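Local coordinates for protein backbone pilus subunit (Streptococcus pneumoniae, PDB 3RPK) that probably builds the shaft of the pneumococcal pilus as its major, cell-wall-anchored backbone subunit, a rod of Ig-like domains, at residues E118-S123 and G135-P140; K16-D21 and P204-Y209; D21-K26 and A46-I51; E64-N69 and T91-L96. All coordinates share one frame; numbering follows the deposited sequence.

Contact 1 (E118-S123 and G135-P140)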
loop_
_atom_site.group_PDB
_atom_site.type_symbol
_atom_site.label_atom_id
_atom_site.label_comp_id
_atom_site.label_asym_id
_atom_site.label_seq_id
_atom_site.Cartn_x
_atom_site.Cartn_y
_atom_site.Cartn_z
ATOM N N GLU A 118 10.564 31.725 -13.489
ATOM C CA GLU A 118 9.331 31.665 -14.243
ATOM C C GLU A 118 8.183 31.748 -13.238
ATOM O O GLU A 118 8.212 31.030 -12.236
ATOM C CB GLU A 118 9.245 30.365 -15.075
ATOM C CG GLU A 118 7.940 30.229 -15.847
ATOM C CD GLU A 118 7.467 28.823 -16.179
ATOM O OE1 GLU A 118 6.470 28.376 -15.569
ATOM O OE2 GLU A 118 8.051 28.188 -17.086
ATOM N N ILE A 119 7.193 32.648 -13.481
ATOM C CA ILE A 119 5.996 32.727 -12.644
ATOM C C ILE A 119 4.940 31.897 -13.394
ATOM O O ILE A 119 4.264 32.380 -14.319
ATOM C CB ILE A 119 5.540 34.148 -12.232
ATOM C CG1 ILE A 119 6.703 35.031 -11.783
ATOM C CG2 ILE A 119 4.437 34.085 -11.169
ATOM C CD1 ILE A 119 7.615 34.479 -10.578
ATOM N N HIS A 120 4.918 30.597 -13.053
ATOM C CA HIS A 120 4.079 29.573 -13.640
ATOM C C HIS A 120 2.596 29.912 -13.603
ATOM O O HIS A 120 1.897 29.642 -14.578
ATOM C CB HIS A 120 4.376 28.220 -12.971
ATOM C CG HIS A 120 3.797 27.038 -13.690
ATOM N ND1 HIS A 120 4.275 26.636 -14.931
ATOM C CD2 HIS A 120 2.805 26.200 -13.314
ATOM C CE1 HIS A 120 3.558 25.581 -15.270
ATOM N NE2 HIS A 120 2.672 25.268 -14.323
ATOM N N SER A 121 2.120 30.506 -12.488
ATOM C CA SER A 121 0.707 30.848 -12.309
ATOM C C SER A 121 0.254 31.968 -13.247
ATOM O O SER A 121 -0.918 32.022 -13.604
ATOM C CB SER A 121 0.415 31.219 -10.856
ATOM O OG SER A 121 0.661 32.596 -10.604
ATOM N N LEU A 122 1.180 32.864 -13.618
ATOM C CA LEU A 122 0.950 34.021 -14.496
ATOM C C LEU A 122 1.061 33.659 -15.998
ATOM O O LEU A 122 0.634 34.430 -16.868
ATOM C CB LEU A 122 1.953 35.134 -14.117
ATOM C CG LEU A 122 1.474 36.295 -13.202
ATOM C CD1 LEU A 122 0.451 35.860 -12.162
ATOM C CD2 LEU A 122 2.653 36.947 -12.499
ATOM N N SER A 123 1.578 32.462 -16.287
ATOM C CA SER A 123 1.794 32.004 -17.651
ATOM C C SER A 123 0.635 31.221 -18.247
ATOM O O SER A 123 -0.059 30.515 -17.522
ATOM C CB SER A 123 3.083 31.197 -17.729
ATOM O OG SER A 123 4.114 31.836 -16.993
ATOM N N GLY A 135 2.504 22.540 -19.252
ATOM C CA GLY A 135 3.871 22.106 -19.028
ATOM C C GLY A 135 4.373 22.329 -17.623
ATOM O O GLY A 135 3.640 22.800 -16.751
ATOM N N SER A 136 5.640 21.963 -17.417
ATOM C CA SER A 136 6.371 22.077 -16.163
ATOM C C SER A 136 7.107 23.414 -16.127
ATOM O O SER A 136 7.663 23.817 -17.157
ATOM C CB SER A 136 7.376 20.934 -16.042
ATOM O OG SER A 136 7.475 20.499 -14.697
ATOM N N LYS A 137 7.117 24.098 -14.949
ATOM C CA LYS A 137 7.814 25.372 -14.727
ATOM C C LYS A 137 9.317 25.194 -14.959
ATOM O O LYS A 137 9.816 24.093 -14.792
ATOM C CB LYS A 137 7.517 25.949 -13.326
ATOM C CG LYS A 137 7.816 25.006 -12.162
ATOM C CD LYS A 137 7.625 25.644 -10.796
ATOM C CE LYS A 137 6.222 26.120 -10.476
ATOM N NZ LYS A 137 5.218 25.029 -10.581
ATOM N N ALA A 138 10.031 26.244 -15.380
ATOM C CA ALA A 138 11.459 26.138 -15.658
ATOM C C ALA A 138 12.355 26.191 -14.435
ATOM O O ALA A 138 12.049 26.856 -13.431
ATOM C CB ALA A 138 11.877 27.207 -16.643
ATOM N N VAL A 139 13.511 25.528 -14.559
ATOM C CA VAL A 139 14.554 25.520 -13.545
ATOM C C VAL A 139 15.085 26.954 -13.543
ATOM O O VAL A 139 15.281 27.487 -14.646
ATOM C CB VAL A 139 15.639 24.444 -13.875
ATOM C CG1 VAL A 139 16.974 24.736 -13.203
ATOM C CG2 VAL A 139 15.153 23.058 -13.486
ATOM N N PRO A 140 15.215 27.632 -12.362
ATOM C CA PRO A 140 15.728 29.027 -12.359
ATOM C C PRO A 140 17.089 29.177 -13.076
ATOM O O PRO A 140 17.955 28.283 -12.997
ATOM C CB PRO A 140 15.787 29.409 -10.870
ATOM C CG PRO A 140 14.967 28.412 -10.184
ATOM C CD PRO A 140 15.012 27.146 -10.985
#
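The carboxylate of Glu118 lies against the backbone of Lys137 and Ala138. OE2 of Glu118 accepts a weak hydrogen bond from Ala138 N (3.3 Å). OE1 of Glu118 sits 3.4 Å from Lys137 CA. CG is anti to the backbone N (chi1 178°), and the chain stays extended beyond it, which carries the carboxylate across the gap. The His120 ring turns an edge to the other segment. Its CE1 is 3.2 Å from Gly135 O, which lies near the ring plane. The Lys137 side chain crosses His120 at about a right angle. Its CB is 3.7 Å from His120 ND1, and its bent end places CE 3.7 Å from His120 CB.

Behind this shell, His120 ND1 donates a hydrogen bond to Glu118 OE1 (2.9 Å), which lies in the ring plane. This His-carboxylate bond fixes the ring rotation. Lys16 forms a salt bridge with Glu118 OE2 and also bonds Ser136 O. The Tyr125 ring stands at about 90° to that of His120. Glu118 ends strand 112-118 and packs on Phe56 of strand 55-59, its neighbour in the sheet. Residues 135-140 lead into strand 141-145, which flanks strand 112-118 on its other side.

Contact 2 (K16-D21 and P204-Y209)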
loop_
_atom_site.group_PDB
_atom_site.type_symbol
_atom_site.label_atom_id
_atom_site.label_comp_id
_atom_site.label_asym_id
_atom_site.label_seq_id
_atom_site.Cartn_x
_atom_site.Cartn_y
_atom_site.Cartn_z
ATOM N N LYS A 16 11.290 29.658 -23.742
ATOM C CA LYS A 16 10.664 28.542 -23.047
ATOM C C LYS A 16 10.405 27.425 -24.098
ATOM O O LYS A 16 9.853 27.675 -25.174
ATOM C CB LYS A 16 9.365 28.982 -22.349
ATOM C CG LYS A 16 8.578 27.820 -21.741
ATOM C CD LYS A 16 9.017 27.517 -20.347
ATOM C CE LYS A 16 8.325 26.306 -19.819
ATOM N NZ LYS A 16 8.619 26.149 -18.369
ATOM N N LEU A 17 10.834 26.216 -23.791
ATOM C CA LEU A 17 10.650 25.083 -24.686
ATOM C C LEU A 17 9.992 23.925 -23.976
ATOM O O LEU A 17 10.133 23.767 -22.762
ATOM C CB LEU A 17 12.000 24.586 -25.230
ATOM C CG LEU A 17 12.943 25.589 -25.891
ATOM C CD1 LEU A 17 14.328 25.005 -25.995
ATOM C CD2 LEU A 17 12.425 26.061 -27.272
ATOM N N LEU A 18 9.265 23.109 -24.746
ATOM C CA LEU A 18 8.697 21.861 -24.267
ATOM C C LEU A 18 9.321 20.835 -25.172
ATOM O O LEU A 18 8.970 20.729 -26.351
ATOM C CB LEU A 18 7.167 21.805 -24.272
ATOM C CG LEU A 18 6.451 22.360 -23.035
ATOM C CD1 LEU A 18 4.949 22.119 -23.138
ATOM C CD2 LEU A 18 7.015 21.780 -21.712
ATOM N N ALA A 19 10.375 20.211 -24.666
ATOM C CA ALA A 19 11.136 19.229 -25.409
ATOM C C ALA A 19 11.457 18.039 -24.543
ATOM O O ALA A 19 11.266 18.055 -23.322
ATOM C CB ALA A 19 12.412 19.860 -25.948
ATOM N N THR A 20 11.924 16.995 -25.191
ATOM C CA THR A 20 12.320 15.766 -24.543
ATOM C C THR A 20 13.754 15.998 -24.071
ATOM O O THR A 20 14.406 16.927 -24.552
ATOM C CB THR A 20 12.264 14.613 -25.580
ATOM O OG1 THR A 20 13.396 14.686 -26.451
ATOM C CG2 THR A 20 10.998 14.628 -26.416
ATOM N N ASP A 21 14.249 15.167 -23.143
ATOM C CA ASP A 21 15.653 15.198 -22.759
ATOM C C ASP A 21 16.274 14.355 -23.874
ATOM O O ASP A 21 15.822 13.234 -24.150
ATOM C CB ASP A 21 15.868 14.571 -21.378
ATOM C CG ASP A 21 15.219 15.324 -20.239
ATOM O OD1 ASP A 21 14.783 16.481 -20.460
ATOM O OD2 ASP A 21 15.177 14.772 -19.117
ATOM N N PRO A 204 4.146 11.724 -16.071
ATOM C CA PRO A 204 4.126 13.062 -16.687
ATOM C C PRO A 204 4.582 13.128 -18.144
ATOM O O PRO A 204 5.362 12.280 -18.590
ATOM C CB PRO A 204 5.050 13.867 -15.770
ATOM C CG PRO A 204 5.969 12.862 -15.190
ATOM C CD PRO A 204 5.123 11.670 -14.957
ATOM N N ALA A 205 4.114 14.152 -18.890
ATOM C CA ALA A 205 4.514 14.343 -20.287
ATOM C C ALA A 205 6.049 14.485 -20.386
ATOM O O ALA A 205 6.690 14.885 -19.402
ATOM C CB ALA A 205 3.831 15.578 -20.863
ATOM N N LEU A 206 6.639 14.096 -21.538
ATOM C CA LEU A 206 8.075 14.212 -21.832
ATOM C C LEU A 206 9.030 13.577 -20.790
ATOM O O LEU A 206 10.177 13.997 -20.668
ATOM C CB LEU A 206 8.424 15.692 -22.112
ATOM C CG LEU A 206 7.582 16.385 -23.202
ATOM C CD1 LEU A 206 7.518 17.893 -22.984
ATOM C CD2 LEU A 206 8.097 16.040 -24.588
ATOM N N ALA A 207 8.571 12.541 -20.068
ATOM C CA ALA A 207 9.344 11.838 -19.046
ATOM C C ALA A 207 10.529 11.136 -19.688
ATOM O O ALA A 207 10.471 10.806 -20.864
ATOM C CB ALA A 207 8.453 10.823 -18.331
ATOM N N ASN A 208 11.616 10.948 -18.954
ATOM C CA ASN A 208 12.761 10.219 -19.489
ATOM C C ASN A 208 13.203 9.199 -18.433
ATOM O O ASN A 208 14.250 9.344 -17.808
ATOM C CB ASN A 208 13.882 11.161 -19.939
ATOM C CG ASN A 208 15.014 10.502 -20.716
ATOM O OD1 ASN A 208 14.867 9.443 -21.352
ATOM N ND2 ASN A 208 16.179 11.140 -20.708
ATOM N N TYR A 209 12.347 8.199 -18.194
ATOM C CA TYR A 209 12.569 7.172 -17.187
ATOM C C TYR A 209 13.398 6.029 -17.698
ATOM O O TYR A 209 13.171 5.533 -18.804
ATOM C CB TYR A 209 11.233 6.632 -16.630
ATOM C CG TYR A 209 10.380 7.629 -15.880
ATOM C CD1 TYR A 209 10.956 8.654 -15.142
ATOM C CD2 TYR A 209 8.994 7.490 -15.829
ATOM C CE1 TYR A 209 10.171 9.559 -14.424
ATOM C CE2 TYR A 209 8.200 8.380 -15.102
ATOM C CZ TYR A 209 8.793 9.413 -14.396
ATOM O OH TYR A 209 8.022 10.312 -13.694
#
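Leu206 reaches across to the backbone and side chains of Leu18, Ala19 and Thr20. Its CB starts 3.9 Å from Ala19 O. The next atom, CG, stays near the same oxygen. It is anti to the carbonyl carbon of Leu206 itself (chi1 -54°). The two methyls then part. CD1 lies 3.8 Å from Ala19 O and 4.1 Å from Leu18 CD2. CD2 meets Thr20 CG2 at 3.7 Å. Leu206 crosses the side chains of both Leu18 and Thr20 at about a right angle. Its CD1 serves the first and its CD2 the second.

A type II beta turn from Pro204 to Ala207 presents this leucine. Leu206 takes the third position, with a positive phi of 54°. The turn belongs to a Cna-B-like domain, and it bears on the end of strand 11-18 in the N-terminal domain. The contact is therefore a junction between successive domains of the pilin. On the turn side, Leu206 and Ala207 make backbone hydrogen bonds with Gln267 and Asp266. On the other side, Lys16 sits deeper in its domain. Its NZ bonds Asn159 OD1. With Glu118 as the acid beside it, the grouping resembles the isopeptide-forming sites of Gram-positive pilins.

Further along, Asp21 and Asn208 meet. Asn208 ND2 comes to 3.5 Å from Asp21 CB, and Asp21 OD2 lies 3.9 Å from Asn208 CB. The carboxylate and amide planes are 77° apart. Asp21 OD2 and Asn208 ND2 remain 4.1 Å apart, too far to bond.

Contact 3 (D21-K26 and A46-I51)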
loop_
_atom_site.group_PDB
_atom_site.type_symbol
_atom_site.label_atom_id
_atom_site.label_comp_id
_atom_site.label_asym_id
_atom_site.label_seq_id
_atom_site.Cartn_x
_atom_site.Cartn_y
_atom_site.Cartn_z
ATOM N N ASP A 21 14.249 15.167 -23.143
ATOM C CA ASP A 21 15.653 15.198 -22.759
ATOM C C ASP A 21 16.274 14.355 -23.874
ATOM O O ASP A 21 15.822 13.234 -24.150
ATOM C CB ASP A 21 15.868 14.571 -21.378
ATOM C CG ASP A 21 15.219 15.324 -20.239
ATOM O OD1 ASP A 21 14.783 16.481 -20.460
ATOM O OD2 ASP A 21 15.177 14.772 -19.117
ATOM N N GLY A 22 17.203 14.956 -24.587
ATOM C CA GLY A 22 17.793 14.386 -25.788
ATOM C C GLY A 22 17.740 15.502 -26.800
ATOM O O GLY A 22 18.742 15.802 -27.449
ATOM N N ASP A 23 16.560 16.180 -26.862
ATOM C CA ASP A 23 16.288 17.394 -27.633
ATOM C C ASP A 23 16.859 18.550 -26.800
ATOM O O ASP A 23 17.501 19.430 -27.353
ATOM C CB ASP A 23 14.773 17.572 -27.858
ATOM C CG ASP A 23 14.200 16.882 -29.089
ATOM O OD1 ASP A 23 14.663 15.760 -29.420
ATOM O OD2 ASP A 23 13.252 17.434 -29.688
HETATM N N MSE A 24 16.682 18.500 -25.462
HETATM C CA MSE A 24 17.230 19.455 -24.500
HETATM C C MSE A 24 18.749 19.307 -24.431
HETATM O O MSE A 24 19.455 20.278 -24.156
HETATM C CB MSE A 24 16.632 19.232 -23.106
HETATM C CG MSE A 24 15.302 19.960 -22.872
HETATM SE SE MSE A 24 15.257 21.865 -23.459
HETATM C CE MSE A 24 16.778 22.671 -22.367
ATOM N N ASP A 25 19.246 18.088 -24.692
ATOM C CA ASP A 25 20.669 17.764 -24.740
ATOM C C ASP A 25 21.273 18.203 -26.082
ATOM O O ASP A 25 22.416 18.661 -26.084
ATOM C CB ASP A 25 20.898 16.274 -24.466
ATOM C CG ASP A 25 20.328 15.757 -23.147
ATOM O OD1 ASP A 25 19.816 16.581 -22.347
ATOM O OD2 ASP A 25 20.377 14.527 -22.922
ATOM N N LYS A 26 20.496 18.098 -27.212
ATOM C CA LYS A 26 20.868 18.550 -28.574
ATOM C C LYS A 26 21.135 20.085 -28.503
ATOM O O LYS A 26 22.135 20.555 -29.048
ATOM C CB LYS A 26 19.733 18.253 -29.587
ATOM C CG LYS A 26 19.946 17.082 -30.545
ATOM C CD LYS A 26 18.608 16.643 -31.215
ATOM C CE LYS A 26 18.698 16.140 -32.656
ATOM N NZ LYS A 26 17.374 16.201 -33.376
ATOM N N ALA A 46 14.041 18.612 -33.796
ATOM C CA ALA A 46 12.928 18.084 -34.578
ATOM C C ALA A 46 11.503 18.265 -34.004
ATOM O O ALA A 46 10.720 19.054 -34.549
ATOM C CB ALA A 46 13.159 16.586 -34.758
ATOM N N ASN A 47 11.217 17.604 -32.862
ATOM C CA ASN A 47 9.939 17.634 -32.154
ATOM C C ASN A 47 9.877 18.706 -31.025
ATOM O O ASN A 47 8.799 18.913 -30.465
ATOM C CB ASN A 47 9.561 16.249 -31.597
ATOM C CG ASN A 47 8.978 15.305 -32.633
ATOM O OD1 ASN A 47 7.752 15.118 -32.733
ATOM N ND2 ASN A 47 9.845 14.664 -33.404
ATOM N N ALA A 48 11.003 19.383 -30.701
ATOM C CA ALA A 48 11.056 20.420 -29.658
ATOM C C ALA A 48 10.201 21.620 -30.049
ATOM O O ALA A 48 10.322 22.130 -31.154
ATOM C CB ALA A 48 12.495 20.863 -29.424
ATOM N N LYS A 49 9.317 22.049 -29.170
ATOM C CA LYS A 49 8.458 23.181 -29.484
ATOM C C LYS A 49 8.623 24.357 -28.533
ATOM O O LYS A 49 8.779 24.168 -27.322
ATOM C CB LYS A 49 7.000 22.770 -29.694
ATOM C CG LYS A 49 6.327 22.113 -28.507
ATOM C CD LYS A 49 5.381 21.018 -28.965
ATOM C CE LYS A 49 6.014 19.645 -28.886
ATOM N NZ LYS A 49 5.051 18.574 -29.244
ATOM N N GLU A 50 8.679 25.571 -29.117
ATOM C CA GLU A 50 8.854 26.828 -28.403
ATOM C C GLU A 50 7.478 27.311 -27.976
ATOM O O GLU A 50 6.489 27.185 -28.722
ATOM C CB GLU A 50 9.586 27.868 -29.272
ATOM C CG GLU A 50 10.349 28.908 -28.465
ATOM C CD GLU A 50 11.288 29.821 -29.235
ATOM O OE1 GLU A 50 11.443 30.994 -28.822
ATOM O OE2 GLU A 50 11.875 29.369 -30.243
ATOM N N ILE A 51 7.412 27.823 -26.749
ATOM C CA ILE A 51 6.165 28.241 -26.157
ATOM C C ILE A 51 6.136 29.699 -25.814
ATOM O O ILE A 51 7.070 30.220 -25.218
ATOM C CB ILE A 51 5.803 27.273 -24.999
ATOM C CG1 ILE A 51 5.068 26.040 -25.559
ATOM C CG2 ILE A 51 4.942 27.922 -23.932
ATOM C CD1 ILE A 51 5.879 24.875 -25.787
#
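Asp23 points its carboxylate at the backbone of Ala48. OD2 of Asp23 is 3.1 Å from Ala48 N and 3.5 Å from Ala48 CB. The same oxygen lies 3.8 Å from Asn47 N. CG of Asp23 lies anti to the carbonyl carbon, beside its own backbone N (chi1 -88°), which sends OD2 towards Ala48.

Lys26 stands one turn further on. Its first torsion is far from a staggered value (chi1 -105°), and the chain bends at chi3. The amine reaches the edge of the contact, with Lys26 NZ 4.1 Å from Ala46 N. Lys26 is an exposed residue, and this is a loose approach.

Gly22 holds the N-cap position, and its O accepts the hydrogen bond of Lys26 N (2.9 Å). Its positive phi of 132° suits a glycine. Asp23 thus lies in the first turn, where its charge would probably be favoured by the helix dipole.

Helix 23-29 follows strand 11-18 and packs back on it through Met24 and Leu17. Strand 49-51 pairs antiparallel with the same strand, so helix and strand 49-51 both flank strand 11-18.

Contact 4 (E64-N69 and T91-L96)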
loop_
_atom_site.group_PDB
_atom_site.type_symbol
_atom_site.label_atom_id
_atom_site.label_comp_id
_atom_site.label_asym_id
_atom_site.label_seq_id
_atom_site.Cartn_x
_atom_site.Cartn_y
_atom_site.Cartn_z
ATOM N N GLU A 64 16.255 38.698 -4.937
ATOM C CA GLU A 64 15.377 39.878 -4.877
ATOM C C GLU A 64 15.004 40.355 -6.279
ATOM O O GLU A 64 15.903 40.610 -7.082
ATOM C CB GLU A 64 16.015 41.045 -4.108
ATOM C CG GLU A 64 16.625 40.703 -2.757
ATOM C CD GLU A 64 17.626 41.744 -2.277
ATOM O OE1 GLU A 64 18.834 41.426 -2.175
ATOM O OE2 GLU A 64 17.198 42.891 -2.013
ATOM N N ILE A 65 13.678 40.510 -6.560
ATOM C CA ILE A 65 13.135 41.018 -7.819
ATOM C C ILE A 65 13.784 42.377 -8.107
ATOM O O ILE A 65 13.884 43.223 -7.211
ATOM C CB ILE A 65 11.586 41.108 -7.750
ATOM C CG1 ILE A 65 10.960 39.719 -7.859
ATOM C CG2 ILE A 65 10.988 42.072 -8.801
ATOM C CD1 ILE A 65 9.626 39.566 -7.114
ATOM N N ILE A 66 14.261 42.552 -9.359
ATOM C CA ILE A 66 14.948 43.758 -9.827
ATOM C C ILE A 66 14.237 44.584 -10.917
ATOM O O ILE A 66 13.605 44.060 -11.837
ATOM C CB ILE A 66 16.434 43.499 -10.189
ATOM C CG1 ILE A 66 16.588 42.536 -11.381
ATOM C CG2 ILE A 66 17.222 43.048 -8.983
ATOM C CD1 ILE A 66 17.458 43.059 -12.500
ATOM N N ASP A 67 14.440 45.893 -10.803
ATOM C CA ASP A 67 14.062 46.967 -11.700
ATOM C C ASP A 67 15.044 46.865 -12.917
ATOM O O ASP A 67 16.063 46.164 -12.822
ATOM C CB ASP A 67 14.215 48.286 -10.895
ATOM C CG ASP A 67 14.274 49.605 -11.632
ATOM O OD1 ASP A 67 13.192 50.119 -12.023
ATOM O OD2 ASP A 67 15.375 50.192 -11.700
ATOM N N GLU A 68 14.727 47.520 -14.063
ATOM C CA GLU A 68 15.537 47.471 -15.299
ATOM C C GLU A 68 16.944 48.023 -15.153
ATOM O O GLU A 68 17.813 47.660 -15.935
ATOM C CB GLU A 68 14.811 48.132 -16.476
ATOM C CG GLU A 68 13.446 47.526 -16.807
ATOM C CD GLU A 68 12.252 47.943 -15.953
ATOM O OE1 GLU A 68 12.368 48.915 -15.168
ATOM O OE2 GLU A 68 11.189 47.290 -16.080
ATOM N N ASN A 69 17.167 48.889 -14.151
ATOM C CA ASN A 69 18.454 49.502 -13.809
ATOM C C ASN A 69 19.207 48.655 -12.782
ATOM O O ASN A 69 20.300 49.027 -12.362
ATOM C CB ASN A 69 18.254 50.928 -13.266
ATOM C CG ASN A 69 17.355 51.798 -14.100
ATOM O OD1 ASN A 69 17.814 52.144 -15.285
ATOM N ND2 ASN A 69 16.233 52.139 -13.712
ATOM N N THR A 91 7.059 48.039 -11.458
ATOM C CA THR A 91 8.344 48.438 -12.031
ATOM C C THR A 91 9.300 47.234 -12.290
ATOM O O THR A 91 10.407 47.439 -12.778
ATOM C CB THR A 91 8.918 49.614 -11.184
ATOM O OG1 THR A 91 10.199 50.030 -11.658
ATOM C CG2 THR A 91 8.973 49.301 -9.686
ATOM N N ALA A 92 8.867 45.991 -11.987
ATOM C CA ALA A 92 9.694 44.789 -12.121
ATOM C C ALA A 92 10.069 44.386 -13.542
ATOM O O ALA A 92 9.355 44.686 -14.507
ATOM C CB ALA A 92 9.073 43.617 -11.373
HETATM N N MSE A 93 11.196 43.683 -13.658
HETATM C CA MSE A 93 11.719 43.208 -14.920
HETATM C C MSE A 93 11.040 41.893 -15.288
HETATM O O MSE A 93 11.647 40.825 -15.205
HETATM C CB MSE A 93 13.237 43.056 -14.818
HETATM C CG MSE A 93 13.953 42.997 -16.155
HETATM SE SE MSE A 93 15.878 43.378 -15.925
HETATM C CE MSE A 93 16.412 43.146 -17.807
ATOM N N LYS A 94 9.769 41.984 -15.692
ATOM C CA LYS A 94 8.957 40.850 -16.117
ATOM C C LYS A 94 8.522 41.029 -17.572
ATOM O O LYS A 94 8.122 42.128 -17.972
ATOM C CB LYS A 94 7.737 40.634 -15.188
ATOM C CG LYS A 94 6.820 41.847 -15.011
ATOM C CD LYS A 94 5.651 41.552 -14.087
ATOM C CE LYS A 94 4.970 42.816 -13.589
ATOM N NZ LYS A 94 3.951 43.344 -14.537
ATOM N N LYS A 95 8.599 39.956 -18.363
ATOM C CA LYS A 95 8.187 39.965 -19.762
ATOM C C LYS A 95 7.541 38.610 -20.097
ATOM O O LYS A 95 7.927 37.576 -19.553
ATOM C CB LYS A 95 9.413 40.241 -20.663
ATOM C CG LYS A 95 9.086 40.553 -22.127
ATOM C CD LYS A 95 9.828 41.764 -22.673
ATOM C CE LYS A 95 9.038 42.378 -23.819
ATOM N NZ LYS A 95 9.648 43.612 -24.383
ATOM N N LEU A 96 6.552 38.618 -20.979
ATOM C CA LEU A 96 5.905 37.394 -21.423
ATOM C C LEU A 96 6.551 36.923 -22.723
ATOM O O LEU A 96 6.815 37.747 -23.599
ATOM C CB LEU A 96 4.399 37.615 -21.638
ATOM C CG LEU A 96 3.515 37.747 -20.395
ATOM C CD1 LEU A 96 2.219 38.436 -20.758
ATOM C CD2 LEU A 96 3.236 36.371 -19.758
#
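Met93 N gives a hydrogen bond to Ile66 O (3.0 Å, N-H...O angle 139°), while Met93 itself is the centre of an inverse gamma turn. The backbones are nearest at Asp67 and Ala92, whose CA atoms are 4.9 Å apart.

Met93, a selenomethionine, runs alongside Ile66, and both point the same way. Ile66 CD1 touches the selenium atom of Met93 at 3.8 Å. The Met93 chain leaves with CG anti to the backbone N (chi1 -161°) and stays extended, which brings its end level with the isoleucine tip. Next to this pair, Ile65 CG2 packs on Ala92 CB (3.6 Å).

The polar part lies beyond the strand. Asp67 OD1 is 3.0 Å from Thr91 OG1. The other oxygen, Asp67 OD2, is held by Asn69 ND2 (2.9 Å) from the syn side, tilted about 25° out of the carboxylate plane, and weakly by Asn69 N. That weaker bond fits an Asx turn. Glu68 bends at chi2 and brings OE2 within 3.4 Å of Thr91 O. These are two acceptors, so the approach is no bond.

Ile66 and Met93 both make backbone hydrogen bonds with Trp58 and pack on its side chain. Both segments are thereby tied to strand 55-59. Strand 94-96 is the outermost strand beside it in an antiparallel sheet of this chain. This edge arrangement is consistent with the Ig-like fold of the pilin.

From the N terminus, contact 2 opens first, on strand 11-18. Contact 3 shares Asp21 with it and closes the first short loop, from helix 23-29 to strand 49-51. Contact 4 then closes a second loop, from strand 64-66 to strand 94-96. Contact 1 closes a third, between strands 112-118 and 141-145. These three follow in series without crossing. All are nested inside the long loop that contact 2 closes at 204-209. Contacts 2 and 3 touch through the pairing of strands 11-18 and 49-51. Contacts 1 and 2 meet at Lys16. Contact 4 touches none of the others; its centre is about 16 Å from that of contact 1. Contacts 1, 3 and 4 tie the N-terminal domain within itself, and contact 2 ties it to the next.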